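Putative mannose-1-phosphate guanylyl transferase (Thermus thermophilus, PDB 2CU2) probably transfers a guanylyl group from GTP to mannose 1-phosphate, making GDP-mannose. Local coordinates at residues D269-H281 with D285-V297. Residues are numbered along the deposited sequence; the frame is centred on the assembly and turned at random.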
ATOM      1  N   ASP A 269      -0.332  23.499  -6.029  1.00 31.57           N
ATOM      2  CA  ASP A 269       0.858  23.291  -6.854  1.00 32.60           C
ATOM      3  C   ASP A 269       0.937  21.788  -7.123  1.00 33.11           C
ATOM      4  O   ASP A 269       0.882  20.982  -6.191  1.00 30.72           O
ATOM      5  CB  ASP A 269       2.129  23.734  -6.129  1.00 33.01           C
ATOM      6  CG  ASP A 269       2.190  25.230  -5.922  1.00 35.87           C
ATOM      7  OD1 ASP A 269       1.802  25.978  -6.845  1.00 37.36           O
ATOM      8  OD2 ASP A 269       2.641  25.658  -4.842  1.00 40.05           O
ATOM      9  N   PRO A 270       1.068  21.394  -8.404  1.00 33.56           N
ATOM     10  CA  PRO A 270       1.152  19.985  -8.797  1.00 34.11           C
ATOM     11  C   PRO A 270       2.164  19.159  -8.003  1.00 33.75           C
ATOM     12  O   PRO A 270       1.845  18.071  -7.521  1.00 35.38           O
ATOM     13  CB  PRO A 270       1.515  20.062 -10.283  1.00 34.49           C
ATOM     14  CG  PRO A 270       0.834  21.329 -10.724  1.00 34.99           C
ATOM     15  CD  PRO A 270       1.161  22.276  -9.584  1.00 33.19           C
ATOM     16  N   HIS A 271       3.372  19.689  -7.851  1.00 31.32           N
ATOM     17  CA  HIS A 271       4.429  18.979  -7.144  1.00 32.86           C
ATOM     18  C   HIS A 271       4.136  18.675  -5.668  1.00 32.02           C
ATOM     19  O   HIS A 271       4.820  17.850  -5.074  1.00 30.81           O
ATOM     20  CB  HIS A 271       5.753  19.750  -7.263  1.00 33.71           C
ATOM     21  CG  HIS A 271       5.869  20.907  -6.320  1.00 36.47           C
ATOM     22  ND1 HIS A 271       5.701  22.214  -6.724  1.00 38.78           N
ATOM     23  CD2 HIS A 271       6.138  20.955  -4.993  1.00 36.44           C
ATOM     24  CE1 HIS A 271       5.859  23.018  -5.686  1.00 38.25           C
ATOM     25  NE2 HIS A 271       6.125  22.278  -4.625  1.00 38.52           N
ATOM     26  N   GLU A 272       3.144  19.344  -5.076  1.00 30.32           N
ATOM     27  CA  GLU A 272       2.788  19.084  -3.678  1.00 31.17           C
ATOM     28  C   GLU A 272       1.980  17.778  -3.641  1.00 30.02           C
ATOM     29  O   GLU A 272       1.312  17.437  -4.619  1.00 31.73           O
ATOM     30  CB  GLU A 272       1.949  20.241  -3.108  1.00 30.71           C
ATOM     31  CG  GLU A 272       2.691  21.582  -3.025  1.00 32.64           C
ATOM     32  CD  GLU A 272       3.488  21.757  -1.732  1.00 34.35           C
ATOM     33  OE1 GLU A 272       3.640  20.778  -0.969  1.00 36.22           O
ATOM     34  OE2 GLU A 272       3.972  22.884  -1.475  1.00 38.37           O
ATOM     35  N   ASN A 273       2.040  17.048  -2.528  1.00 28.84           N
ATOM     36  CA  ASN A 273       1.300  15.795  -2.425  1.00 28.70           C
ATOM     37  C   ASN A 273      -0.151  16.034  -2.016  1.00 29.74           C
ATOM     38  O   ASN A 273      -0.464  17.017  -1.346  1.00 30.65           O
ATOM     39  CB  ASN A 273       1.978  14.841  -1.428  1.00 27.69           C
ATOM     40  CG  ASN A 273       3.376  14.435  -1.865  1.00 26.43           C
ATOM     41  OD1 ASN A 273       3.586  14.008  -3.002  1.00 27.64           O
ATOM     42  ND2 ASN A 273       4.339  14.566  -0.963  1.00 26.96           N
ATOM     43  N   VAL A 274      -1.031  15.132  -2.441  1.00 29.94           N
ATOM     44  CA  VAL A 274      -2.452  15.220  -2.135  1.00 30.24           C
ATOM     45  C   VAL A 274      -2.822  14.020  -1.276  1.00 32.11           C
ATOM     46  O   VAL A 274      -2.612  12.872  -1.675  1.00 33.93           O
ATOM     47  CB  VAL A 274      -3.298  15.201  -3.422  1.00 30.70           C
ATOM     48  CG1 VAL A 274      -4.767  15.081  -3.082  1.00 30.25           C
ATOM     49  CG2 VAL A 274      -3.040  16.472  -4.224  1.00 30.33           C
ATOM     50  N   VAL A 275      -3.374  14.289  -0.100  1.00 30.88           N
ATOM     51  CA  VAL A 275      -3.738  13.228   0.824  1.00 30.82           C
ATOM     52  C   VAL A 275      -5.199  13.264   1.262  1.00 31.65           C
ATOM     53  O   VAL A 275      -5.728  14.325   1.591  1.00 32.56           O
ATOM     54  CB  VAL A 275      -2.865  13.305   2.085  1.00 31.65           C
ATOM     55  CG1 VAL A 275      -3.206  12.160   3.033  1.00 31.36           C
ATOM     56  CG2 VAL A 275      -1.399  13.285   1.695  1.00 29.93           C
ATOM     57  N   LEU A 276      -5.850  12.106   1.247  1.00 31.08           N
ATOM     58  CA  LEU A 276      -7.235  11.991   1.701  1.00 32.68           C
ATOM     59  C   LEU A 276      -7.339  10.747   2.560  1.00 32.91           C
ATOM     60  O   LEU A 276      -6.450   9.893   2.541  1.00 34.30           O
ATOM     61  CB  LEU A 276      -8.224  11.891   0.535  1.00 33.24           C
ATOM     62  CG  LEU A 276      -8.638  13.181  -0.176  1.00 33.64           C
ATOM     63  CD1 LEU A 276      -9.788  12.859  -1.121  1.00 33.96           C
ATOM     64  CD2 LEU A 276      -9.076  14.244   0.848  1.00 31.28           C
ATOM     65  N   GLY A 277      -8.431  10.641   3.305  1.00 32.34           N
ATOM     66  CA  GLY A 277      -8.612   9.500   4.182  1.00 31.57           C
ATOM     67  C   GLY A 277      -8.272   9.930   5.593  1.00 33.05           C
ATOM     68  O   GLY A 277      -7.769  11.037   5.804  1.00 31.51           O
ATOM     69  N   GLU A 278      -8.533   9.063   6.564  1.00 34.55           N
ATOM     70  CA  GLU A 278      -8.245   9.391   7.954  1.00 37.85           C
ATOM     71  C   GLU A 278      -6.854   8.928   8.370  1.00 37.73           C
ATOM     72  O   GLU A 278      -6.354   9.306   9.433  1.00 37.70           O
ATOM     73  CB  GLU A 278      -9.304   8.765   8.861  1.00 40.01           C
ATOM     74  CG  GLU A 278     -10.710   9.243   8.546  1.00 45.73           C
ATOM     75  CD  GLU A 278     -10.802  10.759   8.560  1.00 49.75           C
ATOM     76  OE1 GLU A 278     -10.410  11.361   9.586  1.00 51.15           O
ATOM     77  OE2 GLU A 278     -11.259  11.346   7.550  1.00 52.08           O
ATOM     78  N   GLY A 279      -6.233   8.110   7.526  1.00 37.46           N
ATOM     79  CA  GLY A 279      -4.896   7.618   7.818  1.00 37.70           C
ATOM     80  C   GLY A 279      -3.852   8.715   7.704  1.00 37.61           C
ATOM     81  O   GLY A 279      -4.178   9.846   7.349  1.00 39.15           O
ATOM     82  N   ARG A 280      -2.598   8.378   7.989  1.00 38.24           N
ATOM     83  CA  ARG A 280      -1.495   9.340   7.940  1.00 37.42           C
ATOM     84  C   ARG A 280      -0.496   9.065   6.814  1.00 36.29           C
ATOM     85  O   ARG A 280      -0.141   7.915   6.544  1.00 34.79           O
ATOM     86  CB  ARG A 280      -0.757   9.340   9.283  1.00 38.96           C
ATOM     87  CG  ARG A 280       0.513  10.191   9.327  1.00 43.58           C
ATOM     88  CD  ARG A 280       1.228  10.045  10.682  1.00 45.86           C
ATOM     89  NE  ARG A 280       2.427  10.877  10.787  1.00 48.71           N
ATOM     90  CZ  ARG A 280       3.194  10.963  11.875  1.00 50.75           C
ATOM     91  NH1 ARG A 280       2.894  10.265  12.966  1.00 49.09           N
ATOM     92  NH2 ARG A 280       4.267  11.748  11.873  1.00 49.51           N
ATOM     93  N   HIS A 281      -0.037  10.132   6.168  1.00 34.00           N
ATOM     94  CA  HIS A 281       0.934  10.005   5.084  1.00 33.68           C
ATOM     95  C   HIS A 281       2.322  10.431   5.535  1.00 33.71           C
ATOM     96  O   HIS A 281       2.539  11.594   5.880  1.00 33.23           O
ATOM     97  CB  HIS A 281       0.549  10.875   3.890  1.00 30.03           C
ATOM     98  CG  HIS A 281       1.518  10.785   2.750  1.00 31.24           C
ATOM     99  ND1 HIS A 281       1.720  11.815   1.855  1.00 29.25           N
ATOM    100  CD2 HIS A 281       2.326   9.775   2.346  1.00 28.02           C
ATOM    101  CE1 HIS A 281       2.609  11.443   0.953  1.00 30.76           C
ATOM    102  NE2 HIS A 281       2.992  10.209   1.229  1.00 28.99           N
ATOM    103  N   ASP A 285      11.032  12.692   0.693  1.00 35.97           N
ATOM    104  CA  ASP A 285      11.521  12.899  -0.665  1.00 36.37           C
ATOM    105  C   ASP A 285      10.476  12.439  -1.683  1.00 37.11           C
ATOM    106  O   ASP A 285      10.765  11.747  -2.644  1.00 37.57           O
ATOM    107  CB  ASP A 285      12.800  12.076  -0.840  1.00 39.12           C
ATOM    108  CG  ASP A 285      13.449  12.435  -2.174  1.00 43.71           C
ATOM    109  OD1 ASP A 285      13.492  13.628  -2.485  1.00 45.75           O
ATOM    110  OD2 ASP A 285      13.862  11.527  -2.899  1.00 43.25           O
ATOM    111  N   THR A 286       9.211  12.811  -1.399  1.00 35.21           N
ATOM    112  CA  THR A 286       8.121  12.414  -2.278  1.00 33.67           C
ATOM    113  C   THR A 286       7.444  13.634  -2.901  1.00 33.93           C
ATOM    114  O   THR A 286       7.165  14.623  -2.236  1.00 33.78           O
ATOM    115  CB  THR A 286       7.107  11.629  -1.445  1.00 31.62           C
ATOM    116  OG1 THR A 286       7.692  10.394  -1.028  1.00 30.60           O
ATOM    117  CG2 THR A 286       5.862  11.326  -2.278  1.00 28.87           C
ATOM    118  N   PHE A 287       7.175  13.572  -4.203  1.00 34.73           N
ATOM    119  CA  PHE A 287       6.560  14.702  -4.899  1.00 35.29           C
ATOM    120  C   PHE A 287       5.448  14.293  -5.853  1.00 33.23           C
ATOM    121  O   PHE A 287       5.377  13.143  -6.290  1.00 33.89           O
ATOM    122  CB  PHE A 287       7.630  15.467  -5.683  1.00 38.93           C
ATOM    123  CG  PHE A 287       8.739  15.993  -4.828  1.00 44.14           C
ATOM    124  CD1 PHE A 287       8.639  17.248  -4.224  1.00 45.28           C
ATOM    125  CD2 PHE A 287       9.873  15.217  -4.585  1.00 45.86           C
ATOM    126  CE1 PHE A 287       9.649  17.723  -3.387  1.00 46.69           C
ATOM    127  CE2 PHE A 287      10.893  15.678  -3.748  1.00 46.49           C
ATOM    128  CZ  PHE A 287      10.780  16.935  -3.146  1.00 46.61           C
ATOM    129  N   GLY A 288       4.585  15.256  -6.168  1.00 32.32           N
ATOM    130  CA  GLY A 288       3.482  15.039  -7.092  1.00 32.30           C
ATOM    131  C   GLY A 288       2.658  13.770  -6.945  1.00 32.55           C
ATOM    132  O   GLY A 288       2.141  13.245  -7.933  1.00 31.53           O
ATOM    133  N   CYS A 289       2.504  13.283  -5.721  1.00 31.74           N
ATOM    134  CA  CYS A 289       1.731  12.063  -5.507  1.00 30.61           C
ATOM    135  C   CYS A 289       0.300  12.276  -5.021  1.00 30.09           C
ATOM    136  O   CYS A 289      -0.069  13.356  -4.564  1.00 28.98           O
ATOM    137  CB  CYS A 289       2.453  11.152  -4.511  1.00 30.31           C
ATOM    138  SG  CYS A 289       3.921  10.353  -5.173  1.00 30.16           S
ATOM    139  N   VAL A 290      -0.502  11.225  -5.144  1.00 28.10           N
ATOM    140  CA  VAL A 290      -1.881  11.235  -4.680  1.00 28.35           C
ATOM    141  C   VAL A 290      -1.959  10.045  -3.732  1.00 29.68           C
ATOM    142  O   VAL A 290      -1.755   8.900  -4.145  1.00 29.88           O
ATOM    143  CB  VAL A 290      -2.882  11.030  -5.835  1.00 28.28           C
ATOM    144  CG1 VAL A 290      -4.264  10.800  -5.273  1.00 26.15           C
ATOM    145  CG2 VAL A 290      -2.885  12.250  -6.756  1.00 28.29           C
ATOM    146  N   VAL A 291      -2.244  10.320  -2.465  1.00 29.48           N
ATOM    147  CA  VAL A 291      -2.315   9.279  -1.452  1.00 30.09           C
ATOM    148  C   VAL A 291      -3.663   9.191  -0.748  1.00 32.78           C
ATOM    149  O   VAL A 291      -4.196  10.195  -0.273  1.00 34.86           O
ATOM    150  CB  VAL A 291      -1.248   9.512  -0.359  1.00 30.12           C
ATOM    151  CG1 VAL A 291      -1.368   8.456   0.724  1.00 27.18           C
ATOM    152  CG2 VAL A 291       0.145   9.516  -0.975  1.00 28.57           C
ATOM    153  N   TYR A 292      -4.213   7.986  -0.687  1.00 31.40           N
ATOM    154  CA  TYR A 292      -5.458   7.771   0.024  1.00 31.52           C
ATOM    155  C   TYR A 292      -5.172   6.715   1.084  1.00 31.75           C
ATOM    156  O   TYR A 292      -4.764   5.603   0.765  1.00 32.16           O
ATOM    157  CB  TYR A 292      -6.574   7.263  -0.891  1.00 29.66           C
ATOM    158  CG  TYR A 292      -7.916   7.261  -0.188  1.00 30.27           C
ATOM    159  CD1 TYR A 292      -8.828   8.303  -0.386  1.00 27.59           C
ATOM    160  CD2 TYR A 292      -8.242   6.266   0.742  1.00 29.63           C
ATOM    161  CE1 TYR A 292     -10.023   8.357   0.323  1.00 28.58           C
ATOM    162  CE2 TYR A 292      -9.447   6.314   1.465  1.00 30.58           C
ATOM    163  CZ  TYR A 292     -10.329   7.366   1.246  1.00 29.59           C
ATOM    164  OH  TYR A 292     -11.519   7.429   1.936  1.00 30.23           O
ATOM    165  N   ALA A 293      -5.375   7.074   2.342  1.00 32.13           N
ATOM    166  CA  ALA A 293      -5.227   6.161   3.464  1.00 34.45           C
ATOM    167  C   ALA A 293      -6.462   6.190   4.364  1.00 34.93           C
ATOM    168  O   ALA A 293      -6.694   7.117   5.129  1.00 35.56           O
ATOM    169  CB  ALA A 293      -3.992   6.581   4.257  1.00 34.30           C
ATOM    170  N   ASP A 294      -7.298   5.150   4.208  1.00 37.05           N
ATOM    171  CA  ASP A 294      -8.482   5.052   5.054  1.00 41.20           C
ATOM    172  C   ASP A 294      -8.116   4.980   6.540  1.00 41.74           C
ATOM    173  O   ASP A 294      -8.813   5.486   7.413  1.00 44.71           O
ATOM    174  CB  ASP A 294      -9.261   3.802   4.644  1.00 39.84           C
ATOM    175  CG  ASP A 294      -8.676   2.584   5.346  1.00 43.53           C
ATOM    176  OD1 ASP A 294      -7.450   2.511   5.445  1.00 40.36           O
ATOM    177  OD2 ASP A 294      -9.443   1.730   5.786  1.00 43.11           O
ATOM    178  N   ARG A 295      -6.994   4.288   6.820  1.00 42.43           N
ATOM    179  CA  ARG A 295      -6.547   4.097   8.192  1.00 45.15           C
ATOM    180  C   ARG A 295      -5.054   3.782   8.251  1.00 44.08           C
ATOM    181  O   ARG A 295      -4.349   3.767   7.251  1.00 45.48           O
ATOM    182  CB  ARG A 295      -7.346   2.947   8.800  1.00 49.26           C
ATOM    183  CG  ARG A 295      -7.552   3.120  10.304  1.00 55.70           C
ATOM    184  CD  ARG A 295      -7.596   1.777  11.039  1.00 60.78           C
ATOM    185  NE  ARG A 295      -8.608   1.806  12.098  1.00 65.16           N
ATOM    186  CZ  ARG A 295      -8.195   2.106  13.343  1.00 67.27           C
ATOM    187  NH1 ARG A 295      -6.919   2.357  13.578  1.00 68.60           N
ATOM    188  NH2 ARG A 295      -9.082   2.150  14.341  1.00 68.40           N
ATOM    189  N   GLY A 296      -4.571   3.563   9.488  1.00 42.59           N
ATOM    190  CA  GLY A 296      -3.155   3.264   9.665  1.00 39.51           C
ATOM    191  C   GLY A 296      -2.268   4.337   9.029  1.00 39.87           C
ATOM    192  O   GLY A 296      -2.531   5.529   9.114  1.00 39.70           O
ATOM    193  N   VAL A 297      -1.145   3.888   8.432  1.00 36.06           N
ATOM    194  CA  VAL A 297      -0.183   4.831   7.878  1.00 34.72           C
ATOM    195  C   VAL A 297       0.266   4.421   6.469  1.00 33.22           C
ATOM    196  O   VAL A 297       0.293   3.250   6.112  1.00 31.71           O
ATOM    197  CB  VAL A 297       1.028   4.868   8.811  1.00 35.65           C
ATOM    198  CG1 VAL A 297       2.151   5.683   8.177  1.00 34.90           C
ATOM    199  CG2 VAL A 297       0.644   5.492  10.140  1.00 35.39           C
TER
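Asn-273 reaches across to the 286-289 bend; it lies just before strand 274-276 and ties its start to residues 286-289. Its CB lies near Cys-289 O; CG, turned anti to its own carbonyl carbon (chi1 -63°), sits 3.8 Å from Thr-286 O and brings the amide alongside Thr-286. The two side chains cross at about a right angle, with Thr-286 CG2 3.6 Å from Asn-273 OD1. At the tip, OD1 accepts Cys-289 N at 3.0 Å in the carbonyl plane, while ND2 donates to Thr-286 O at 3.1 Å, approaching from above that carbonyl's plane. With an alanine here, Cys-289 N and Thr-286 O would probably lose these mates, and residues 286-289 would be freer to shift.

Beyond it, Val-274 O takes Val-291 N at 2.7 Å, and Leu-276 N binds Val-291 O. Leu-276 CB packs 3.8 Å from Tyr-292 CD1, and Gly-277 CA sits over a face of that ring, whose hydroxyl bonds Pro-30 O. Past the loop 277-279 the chain brings His-281 back, and Val-291 CG2 lies over a face of its ring, 3.7 Å from the centroid, a CH-pi contact; His-281 NE2 bonds Thr-300 OG1.

The parallel strand pairs are consistent with the beta-helix-like domain assigned to this region: backbone bonds join neighbouring strands, and one side-chain amide pins the bend.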